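Local coordinates for protein p1 (Rice yellow mottle virus, PDB 6TY0) that suppresses RNA silencing for the virus and binds zinc, this chain being its N-terminal part, and probably takes part in viral spread, at residues L4-R9 with R42-R47; A48-E53 with K78-I83; V58-A63 with P84-D89. One frame throughout, in Å; residues are numbered along the deposited sequence.

Contact 1 (L4-R9 with R42-R47); sequences LEVLIR and RDPSLR
Three backbone hydrogen bonds pair the end of 4-9 with 44-47 in parallel: L7 N gives to P44 O, L46 N to L7 O at 2.8 Å, and R9 N to L46 O in a nearly straight bond (172°). L7 thus bonds through both its N and its O, to the residues on either side of its partner S45. Upstream, where 42-44 is still loop, a side chain replaces the backbone: E5 N donates to D43 OD1 at 3.0 Å, coming from above the carboxylate plane and bent to 137°. At the end of the pairing the side chains of R9 and R47 cross obliquely, and R9 NH1 lies 2.8 Å from R47 NH2. Both are donors, so this is a crowding of like charges and not a bond; R47, bent at chi2 (-87°), sends NH1 to P10 O instead, while R9 CB rests 3.5 Å from R47 NH1, over one face of that guanidinium. On the other side of the sheet the packing is apolar. V6 straddles two residues, with CG1 3.7 Å from L46 CD1 and CG2 against P44 CG. L4, its CG anti to the backbone N, crosses P44 at about a right angle and brings CD2 to P44 CD. Strand 2-10 runs between 45-51 and the antiparallel strand 26-32, and from this apolar side L4 reaches F88 and L46 reaches V86 of strand 86-90.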
loop_
_atom_site.group_PDB
_atom_site.type_symbol
_atom_site.label_atom_id
_atom_site.label_comp_id
_atom_site.label_asym_id
_atom_site.label_seq_id
_atom_site.Cartn_x
_atom_site.Cartn_y
_atom_site.Cartn_z
ATOM N N LEU A 4 0.007 -9.014 -0.084
ATOM C CA LEU A 4 -0.316 -9.811 -1.285
ATOM C C LEU A 4 0.988 -10.108 -2.037
ATOM O O LEU A 4 1.640 -9.197 -2.523
ATOM C CB LEU A 4 -1.247 -9.044 -2.201
ATOM C CG LEU A 4 -1.666 -9.855 -3.421
ATOM C CD1 LEU A 4 -2.952 -10.591 -3.121
ATOM C CD2 LEU A 4 -1.841 -8.947 -4.612
ATOM N N GLU A 5 1.356 -11.382 -2.094
ATOM C CA GLU A 5 2.520 -11.848 -2.792
ATOM C C GLU A 5 2.242 -12.066 -4.278
ATOM O O GLU A 5 1.194 -12.601 -4.650
ATOM C CB GLU A 5 2.989 -13.189 -2.201
ATOM C CG GLU A 5 3.307 -13.136 -0.715
ATOM C CD GLU A 5 4.306 -14.203 -0.253
ATOM O OE1 GLU A 5 4.572 -15.176 -1.000
ATOM O OE2 GLU A 5 4.826 -14.059 0.879
ATOM N N VAL A 6 3.200 -11.676 -5.100
ATOM C CA VAL A 6 3.121 -11.833 -6.542
ATOM C C VAL A 6 4.349 -12.594 -7.035
ATOM O O VAL A 6 5.474 -12.174 -6.794
ATOM C CB VAL A 6 3.120 -10.483 -7.247
ATOM C CG1 VAL A 6 3.002 -10.672 -8.749
ATOM C CG2 VAL A 6 1.981 -9.617 -6.711
ATOM N N LEU A 7 4.116 -13.746 -7.658
ATOM C CA LEU A 7 5.195 -14.594 -8.198
ATOM C C LEU A 7 5.303 -14.297 -9.668
ATOM O O LEU A 7 4.292 -14.305 -10.386
ATOM C CB LEU A 7 4.870 -16.062 -8.005
ATOM C CG LEU A 7 5.871 -17.073 -8.579
ATOM C CD1 LEU A 7 7.213 -17.028 -7.869
ATOM C CD2 LEU A 7 5.254 -18.457 -8.434
ATOM N N ILE A 8 6.492 -13.957 -10.116
ATOM C CA ILE A 8 6.703 -13.680 -11.537
ATOM C C ILE A 8 7.716 -14.670 -12.125
ATOM O O ILE A 8 8.823 -14.800 -11.603
ATOM C CB ILE A 8 7.182 -12.251 -11.714
ATOM C CG1 ILE A 8 6.066 -11.295 -11.258
ATOM C CG2 ILE A 8 7.547 -11.973 -13.159
ATOM C CD1 ILE A 8 6.614 -9.959 -10.912
ATOM N N ARG A 9 7.326 -15.365 -13.175
ATOM C CA ARG A 9 8.243 -16.290 -13.896
ATOM C C ARG A 9 8.333 -15.908 -15.392
ATOM O O ARG A 9 7.431 -15.246 -15.898
ATOM C CB ARG A 9 7.745 -17.715 -13.759
ATOM C CG ARG A 9 7.639 -18.237 -12.335
ATOM C CD ARG A 9 7.652 -19.753 -12.336
ATOM N NE ARG A 9 6.514 -20.358 -11.650
ATOM C CZ ARG A 9 5.266 -20.420 -12.133
ATOM N NH1 ARG A 9 4.960 -19.867 -13.301
ATOM N NH2 ARG A 9 4.306 -21.020 -11.428
ATOM N N ARG A 42 -6.522 -13.110 -4.304
ATOM C CA ARG A 42 -5.557 -14.153 -3.983
ATOM C C ARG A 42 -4.242 -13.822 -4.634
ATOM O O ARG A 42 -4.215 -13.204 -5.702
ATOM C CB ARG A 42 -6.041 -15.519 -4.507
ATOM C CG ARG A 42 -7.345 -15.970 -3.872
ATOM C CD ARG A 42 -8.028 -17.103 -4.618
ATOM N NE ARG A 42 -9.104 -17.604 -3.775
ATOM C CZ ARG A 42 -8.939 -18.371 -2.688
ATOM N NH1 ARG A 42 -7.728 -18.780 -2.296
ATOM N NH2 ARG A 42 -10.005 -18.742 -1.981
ATOM N N ASP A 43 -3.173 -14.298 -4.011
ATOM C CA ASP A 43 -1.800 -14.084 -4.505
ATOM C C ASP A 43 -1.693 -14.531 -5.960
ATOM O O ASP A 43 -1.936 -15.679 -6.247
ATOM C CB ASP A 43 -0.797 -14.866 -3.656
ATOM C CG ASP A 43 -0.713 -14.357 -2.242
ATOM O OD1 ASP A 43 -0.996 -13.169 -2.010
ATOM O OD2 ASP A 43 -0.345 -15.136 -1.356
ATOM N N PRO A 44 -1.396 -13.607 -6.885
ATOM C CA PRO A 44 -1.279 -14.000 -8.277
ATOM C C PRO A 44 0.078 -14.563 -8.666
ATOM O O PRO A 44 1.112 -14.260 -8.033
ATOM C CB PRO A 44 -1.449 -12.697 -9.030
ATOM C CG PRO A 44 -0.993 -11.664 -8.094
ATOM C CD PRO A 44 -1.348 -12.155 -6.726
ATOM N N SER A 45 0.042 -15.300 -9.766
ATOM C CA SER A 45 1.187 -15.918 -10.385
ATOM C C SER A 45 1.195 -15.504 -11.862
ATOM O O SER A 45 0.215 -15.724 -12.569
ATOM C CB SER A 45 1.055 -17.419 -10.230
ATOM O OG SER A 45 2.198 -18.063 -10.742
ATOM N N LEU A 46 2.261 -14.840 -12.301
ATOM C CA LEU A 46 2.299 -14.146 -13.586
ATOM C C LEU A 46 3.503 -14.574 -14.415
ATOM O O LEU A 46 4.515 -15.048 -13.863
ATOM C CB LEU A 46 2.447 -12.655 -13.387
ATOM C CG LEU A 46 1.466 -11.912 -12.455
ATOM C CD1 LEU A 46 1.966 -10.508 -12.287
ATOM C CD2 LEU A 46 0.023 -11.919 -12.987
ATOM N N ARG A 47 3.403 -14.349 -15.729
ATOM C CA ARG A 47 4.476 -14.606 -16.662
ATOM C C ARG A 47 4.828 -13.292 -17.260
ATOM O O ARG A 47 3.951 -12.565 -17.732
ATOM C CB ARG A 47 4.025 -15.544 -17.789
ATOM C CG ARG A 47 3.795 -16.961 -17.354
ATOM C CD ARG A 47 5.081 -17.754 -17.423
ATOM N NE ARG A 47 4.902 -19.033 -16.759
ATOM C CZ ARG A 47 5.884 -19.869 -16.431
ATOM N NH1 ARG A 47 7.154 -19.589 -16.715
ATOM N NH2 ARG A 47 5.586 -21.002 -15.815
#

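Contact 2 (A48-E53 with K78-I83); sequences ADFNPE and KYFTNI
D49 and T81 form a hydrogen-bonded antiparallel pair: D49 N gives to T81 O at 3.1 Å, in the carbonyl plane, and T81 N returns a bond to D49 O from above that carbonyl's plane. One residue along, F50 faces F80 in a non-hydrogen-bonded pair, and N51 N then donates to Y79 O at 2.9 Å, again from well above the carbonyl plane. The side chain of D49 adds a further bond just after strand 80-81, where N82 ND2 reaches the anti lone pair of D49 OD2 at 2.7 Å. The oxygen lies almost in the amide plane of N82, although carboxylate and amide stand nearly perpendicular (86°). On the other face F50 and F80 make a T-shaped (edge-to-face) pair, centroids 5.9 Å apart and planes at 77°, with the edge of F50 turned to the face of F80. F50 CG is anti to the backbone N (chi1 173°), which carries its ring out beside Y79, CE1 lying 3.7 Å from Y79 CB. At the other end of the pairing from N51, A48 CB lies close to T81 O and to I83 CG1. In the fold, 80-81 is a short outermost strand of the four-stranded mixed sheet, added antiparallel to 45-51, and both segments turn a corner beside the pairing, at 52-53 and at 78-79. At the first corner N51 OD1 accepts from E53 N at 3.0 Å, an Asx turn. Further out, T11 OG1 bonds the second carboxylate oxygen of D49, OD1, and T14 OG1 bonds F50 N. A18 and V21 of helix 15-21 pack on F50, while Y23 touches F50 and F80 and meets the Y79 ring edge-to-face.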
loop_
_atom_site.group_PDB
_atom_site.type_symbol
_atom_site.label_atom_id
_atom_site.label_comp_id
_atom_site.label_asym_id
_atom_site.label_seq_id
_atom_site.Cartn_x
_atom_site.Cartn_y
_atom_site.Cartn_z
ATOM N N ALA A 48 6.112 -12.970 -17.250
ATOM C CA ALA A 48 6.598 -11.765 -17.871
ATOM C C ALA A 48 7.925 -12.029 -18.558
ATOM O O ALA A 48 8.517 -13.108 -18.405
ATOM C CB ALA A 48 6.777 -10.684 -16.820
ATOM N N ASP A 49 8.421 -11.010 -19.249
ATOM C CA ASP A 49 9.628 -11.145 -20.065
ATOM C C ASP A 49 10.896 -10.885 -19.274
ATOM O O ASP A 49 11.163 -9.743 -18.901
ATOM C CB ASP A 49 9.617 -10.148 -21.219
ATOM C CG ASP A 49 8.615 -10.525 -22.313
ATOM O OD1 ASP A 49 8.379 -11.736 -22.580
ATOM O OD2 ASP A 49 8.058 -9.565 -22.877
ATOM N N PHE A 50 11.691 -11.935 -19.080
ATOM C CA PHE A 50 12.980 -11.769 -18.439
ATOM C C PHE A 50 13.836 -10.858 -19.306
ATOM O O PHE A 50 13.862 -10.974 -20.513
ATOM C CB PHE A 50 13.671 -13.099 -18.194
ATOM C CG PHE A 50 15.075 -12.939 -17.674
ATOM C CD1 PHE A 50 15.302 -12.665 -16.326
ATOM C CD2 PHE A 50 16.172 -13.040 -18.528
ATOM C CE1 PHE A 50 16.573 -12.473 -15.834
ATOM C CE2 PHE A 50 17.458 -12.868 -18.028
ATOM C CZ PHE A 50 17.656 -12.586 -16.683
ATOM N N ASN A 51 14.517 -9.927 -18.689
ATOM C CA ASN A 51 15.430 -9.090 -19.400
ATOM C C ASN A 51 16.540 -8.653 -18.468
ATOM O O ASN A 51 16.256 -8.061 -17.430
ATOM C CB ASN A 51 14.713 -7.866 -19.910
ATOM C CG ASN A 51 15.618 -6.995 -20.748
ATOM O OD1 ASN A 51 16.708 -6.611 -20.335
ATOM N ND2 ASN A 51 15.168 -6.680 -21.934
ATOM N N PRO A 52 17.811 -8.914 -18.836
ATOM C CA PRO A 52 18.897 -8.752 -17.854
ATOM C C PRO A 52 19.273 -7.350 -17.505
ATOM O O PRO A 52 19.995 -7.167 -16.553
ATOM C CB PRO A 52 20.096 -9.458 -18.504
ATOM C CG PRO A 52 19.739 -9.587 -19.944
ATOM C CD PRO A 52 18.239 -9.714 -19.995
ATOM N N GLU A 53 18.809 -6.374 -18.267
ATOM C CA GLU A 53 19.152 -4.965 -18.061
ATOM C C GLU A 53 17.997 -4.045 -17.675
ATOM O O GLU A 53 18.224 -2.849 -17.536
ATOM C CB GLU A 53 19.679 -4.338 -19.360
ATOM C CG GLU A 53 20.830 -5.045 -20.003
ATOM C CD GLU A 53 21.905 -5.428 -19.026
ATOM O OE1 GLU A 53 22.273 -4.628 -18.111
ATOM O OE2 GLU A 53 22.365 -6.562 -19.203
ATOM N N LYS A 78 13.132 -6.212 -10.527
ATOM C CA LYS A 78 14.358 -6.286 -11.300
ATOM C C LYS A 78 14.303 -7.406 -12.289
ATOM O O LYS A 78 13.890 -8.505 -11.960
ATOM C CB LYS A 78 15.529 -6.537 -10.354
ATOM C CG LYS A 78 15.877 -5.332 -9.535
ATOM C CD LYS A 78 17.084 -5.619 -8.677
ATOM C CE LYS A 78 17.534 -4.329 -8.025
ATOM N NZ LYS A 78 18.556 -4.607 -6.986
ATOM N N TYR A 79 14.765 -7.118 -13.498
ATOM C CA TYR A 79 14.947 -8.090 -14.594
ATOM C C TYR A 79 13.727 -8.698 -15.219
ATOM O O TYR A 79 13.821 -9.747 -15.882
ATOM C CB TYR A 79 15.904 -9.232 -14.187
ATOM C CG TYR A 79 17.017 -8.787 -13.268
ATOM C CD1 TYR A 79 17.915 -7.773 -13.614
ATOM C CD2 TYR A 79 17.127 -9.362 -12.005
ATOM C CE1 TYR A 79 18.925 -7.374 -12.713
ATOM C CE2 TYR A 79 18.111 -8.994 -11.130
ATOM C CZ TYR A 79 18.996 -8.005 -11.474
ATOM O OH TYR A 79 19.911 -7.703 -10.489
ATOM N N PHE A 80 12.563 -8.133 -14.936
ATOM C CA PHE A 80 11.356 -8.582 -15.597
ATOM C C PHE A 80 10.662 -7.327 -16.130
ATOM O O PHE A 80 10.677 -6.245 -15.500
ATOM C CB PHE A 80 10.438 -9.375 -14.691
ATOM C CG PHE A 80 10.851 -10.781 -14.509
ATOM C CD1 PHE A 80 10.596 -11.708 -15.470
ATOM C CD2 PHE A 80 11.519 -11.168 -13.374
ATOM C CE1 PHE A 80 10.966 -13.026 -15.308
ATOM C CE2 PHE A 80 11.912 -12.482 -13.198
ATOM C CZ PHE A 80 11.630 -13.415 -14.161
ATOM N N THR A 81 10.076 -7.489 -17.300
ATOM C CA THR A 81 9.504 -6.366 -17.987
ATOM C C THR A 81 8.184 -6.791 -18.674
ATOM O O THR A 81 7.880 -7.993 -18.782
ATOM C CB THR A 81 10.607 -5.770 -18.902
ATOM O OG1 THR A 81 10.355 -4.381 -19.085
ATOM C CG2 THR A 81 10.708 -6.501 -20.247
ATOM N N ASN A 82 7.371 -5.821 -19.119
ATOM C CA ASN A 82 6.024 -6.152 -19.665
ATOM C C ASN A 82 5.225 -7.021 -18.724
ATOM O O ASN A 82 4.630 -8.025 -19.127
ATOM C CB ASN A 82 6.105 -6.883 -20.994
ATOM C CG ASN A 82 6.903 -6.119 -22.015
ATOM O OD1 ASN A 82 6.802 -4.889 -22.108
ATOM N ND2 ASN A 82 7.751 -6.836 -22.767
ATOM N N ILE A 83 5.231 -6.653 -17.447
ATOM C CA ILE A 83 4.581 -7.475 -16.460
ATOM C C ILE A 83 3.051 -7.243 -16.601
ATOM O O ILE A 83 2.598 -6.110 -16.559
ATOM C CB ILE A 83 5.076 -7.118 -15.046
ATOM C CG1 ILE A 83 6.629 -7.266 -14.957
ATOM C CG2 ILE A 83 4.412 -8.043 -14.026
ATOM C CD1 ILE A 83 7.243 -6.750 -13.654
#

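Contact 3 (V58-A63 with P84-D89); sequences VSVSFA and PPVHFD
F62 lays one face of its ring over CD2 of F88, with F62 CE2 3.6 Å from F88 CD2. The two side chains run alongside each other and point the same way, both with CG anti to the carbonyl carbon, but their rings are slid apart: the planes lie 30° from parallel, centroids 5.2 Å apart, so there is little overlap. V60 continues this row. Its CG1, anti to the backbone N (chi1 -174°), meets the edge of the F88 ring at CE2, 3.9 Å away, and also lies beside V86 CG1. W36 and H32 meet the F62 ring from outside the two strands, and L4 touches V60 and F88, so this face is buried.

The backbones hold the side chains in step through four hydrogen bonds: V86 N to S59 O, S61 N to V86 O, F88 N to S61 O at 2.8 Å and A63 N to F88 O. All are close to straight. The other face, with S59, S61, H87 and D89, is wetter. One water sits between S59 OG and S61 OG, 2.7 Å from the latter, and donates to V86 O, which therefore accepts from the backbone and from this water. A second donates to D89 OD1 at 3.0 Å and only weakly to S61 O. Next to it S61 CB packs 3.7 Å from H87 ND1.

These parallel neighbours are two strands of a three-stranded mixed sheet in which 54-64 is central and 70-77 completes the far side antiparallel. Both strands lead toward a four-cysteine zinc site, C64 and C67 after the first, C92 and C95 after the second, with A63 about 9 Å from the metal between side chain and ion: two CxxC pairs of a zinc finger.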
loop_
_atom_site.group_PDB
_atom_site.type_symbol
_atom_site.label_atom_id
_atom_site.label_comp_id
_atom_site.label_asym_id
_atom_site.label_seq_id
_atom_site.Cartn_x
_atom_site.Cartn_y
_atom_site.Cartn_z
ATOM N N VAL A 58 5.289 -3.789 -11.577
ATOM C CA VAL A 58 4.092 -4.586 -11.455
ATOM C C VAL A 58 3.065 -3.635 -10.819
ATOM O O VAL A 58 3.381 -2.910 -9.878
ATOM C CB VAL A 58 4.283 -5.877 -10.635
ATOM C CG1 VAL A 58 4.681 -5.620 -9.196
ATOM C CG2 VAL A 58 3.014 -6.711 -10.692
ATOM N N SER A 59 1.891 -3.557 -11.403
ATOM C CA SER A 59 0.834 -2.718 -10.816
ATOM C C SER A 59 -0.318 -3.583 -10.377
ATOM O O SER A 59 -0.670 -4.590 -11.033
ATOM C CB SER A 59 0.356 -1.682 -11.829
ATOM O OG SER A 59 -0.421 -2.312 -12.830
ATOM N N VAL A 60 -0.904 -3.227 -9.252
ATOM C CA VAL A 60 -2.004 -4.001 -8.741
ATOM C C VAL A 60 -3.096 -3.016 -8.398
ATOM O O VAL A 60 -2.892 -2.126 -7.578
ATOM C CB VAL A 60 -1.596 -4.847 -7.530
ATOM C CG1 VAL A 60 -2.725 -5.766 -7.076
ATOM C CG2 VAL A 60 -0.348 -5.680 -7.836
ATOM N N SER A 61 -4.243 -3.195 -9.048
ATOM C CA SER A 61 -5.409 -2.370 -8.878
ATOM C C SER A 61 -6.512 -3.157 -8.222
ATOM O O SER A 61 -6.790 -4.294 -8.588
ATOM C CB SER A 61 -5.945 -1.913 -10.253
ATOM O OG SER A 61 -4.882 -1.289 -10.958
ATOM N N PHE A 62 -7.209 -2.502 -7.316
ATOM C CA PHE A 62 -8.415 -3.066 -6.695
ATOM C C PHE A 62 -9.573 -2.121 -6.973
ATOM O O PHE A 62 -9.440 -0.906 -6.855
ATOM C CB PHE A 62 -8.254 -3.192 -5.183
ATOM C CG PHE A 62 -7.091 -4.019 -4.751
ATOM C CD1 PHE A 62 -5.797 -3.535 -4.850
ATOM C CD2 PHE A 62 -7.285 -5.262 -4.216
ATOM C CE1 PHE A 62 -4.718 -4.281 -4.420
ATOM C CE2 PHE A 62 -6.221 -6.032 -3.775
ATOM C CZ PHE A 62 -4.929 -5.540 -3.865
ATOM N N ALA A 63 -10.706 -2.668 -7.364
ATOM C CA ALA A 63 -11.919 -1.834 -7.496
ATOM C C ALA A 63 -13.149 -2.657 -7.129
ATOM O O ALA A 63 -13.250 -3.797 -7.586
ATOM C CB ALA A 63 -12.041 -1.364 -8.923
ATOM N N PRO A 84 2.267 -8.305 -16.763
ATOM C CA PRO A 84 0.830 -8.041 -16.922
ATOM C C PRO A 84 0.255 -7.257 -15.696
ATOM O O PRO A 84 0.584 -7.574 -14.554
ATOM C CB PRO A 84 0.198 -9.432 -17.022
ATOM C CG PRO A 84 1.333 -10.378 -17.354
ATOM C CD PRO A 84 2.576 -9.751 -16.775
ATOM N N PRO A 85 -0.560 -6.222 -15.954
ATOM C CA PRO A 85 -1.315 -5.513 -14.904
ATOM C C PRO A 85 -2.193 -6.488 -14.149
ATOM O O PRO A 85 -2.747 -7.381 -14.740
ATOM C CB PRO A 85 -2.208 -4.550 -15.693
ATOM C CG PRO A 85 -1.670 -4.532 -17.089
ATOM C CD PRO A 85 -1.024 -5.859 -17.311
ATOM N N VAL A 86 -2.266 -6.386 -12.828
ATOM C CA VAL A 86 -3.136 -7.258 -12.029
ATOM C C VAL A 86 -4.341 -6.433 -11.619
ATOM O O VAL A 86 -4.194 -5.308 -11.136
ATOM C CB VAL A 86 -2.434 -7.751 -10.759
ATOM C CG1 VAL A 86 -3.364 -8.670 -9.937
ATOM C CG2 VAL A 86 -1.128 -8.445 -11.137
ATOM N N HIS A 87 -5.518 -6.992 -11.811
ATOM C CA HIS A 87 -6.790 -6.306 -11.559
ATOM C C HIS A 87 -7.641 -7.162 -10.686
ATOM O O HIS A 87 -7.914 -8.286 -11.026
ATOM C CB HIS A 87 -7.557 -6.107 -12.861
ATOM C CG HIS A 87 -6.944 -5.079 -13.730
ATOM N ND1 HIS A 87 -6.801 -3.775 -13.322
ATOM C CD2 HIS A 87 -6.407 -5.152 -14.965
ATOM C CE1 HIS A 87 -6.199 -3.084 -14.272
ATOM N NE2 HIS A 87 -5.965 -3.893 -15.286
ATOM N N PHE A 88 -8.027 -6.636 -9.537
ATOM C CA PHE A 88 -9.005 -7.293 -8.684
ATOM C C PHE A 88 -10.256 -6.459 -8.757
ATOM O O PHE A 88 -10.378 -5.440 -8.070
ATOM C CB PHE A 88 -8.488 -7.371 -7.249
ATOM C CG PHE A 88 -7.370 -8.347 -7.090
ATOM C CD1 PHE A 88 -7.601 -9.699 -7.283
ATOM C CD2 PHE A 88 -6.101 -7.925 -6.809
ATOM C CE1 PHE A 88 -6.558 -10.612 -7.173
ATOM C CE2 PHE A 88 -5.044 -8.823 -6.718
ATOM C CZ PHE A 88 -5.276 -10.178 -6.883
ATOM N N ASP A 89 -11.160 -6.886 -9.641
ATOM C CA ASP A 89 -12.514 -6.325 -9.747
ATOM C C ASP A 89 -13.427 -7.224 -8.937
ATOM O O ASP A 89 -13.840 -8.264 -9.414
ATOM C CB ASP A 89 -12.954 -6.238 -11.214
ATOM C CG ASP A 89 -12.043 -5.307 -12.025
ATOM O OD1 ASP A 89 -11.851 -4.163 -11.608
ATOM O OD2 ASP A 89 -11.486 -5.739 -13.037
HETATM O O HOH W 1 1.876 -5.019 -13.943
HETATM O O HOH W 2 -3.063 -2.856 -12.263
HETATM O O HOH W 3 -9.060 -3.275 -10.866
#

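How the contacts relate
Contacts 1 and 2 belong to one sheet and share strand 45-51: R9 O and A48 N, 3.0 Å apart, probably hydrogen-bond where one passes into the other, and I8 CG2 packs on the F80 ring. Contact 3 lies in the second sheet, its centre about 11 Å from that of contact 1 and about 18 Å from that of contact 2. L46 CD1 bridges the sheets, 3.9 Å from V86 CG2 and equally far from I83 CG2. Contacts 2 and 3 alternate along the chain, and I83 leads directly from one into the other. Contact 3 alone approaches the C64, C67, C92, C95 zinc site; contacts 1 and 2 lie away from it.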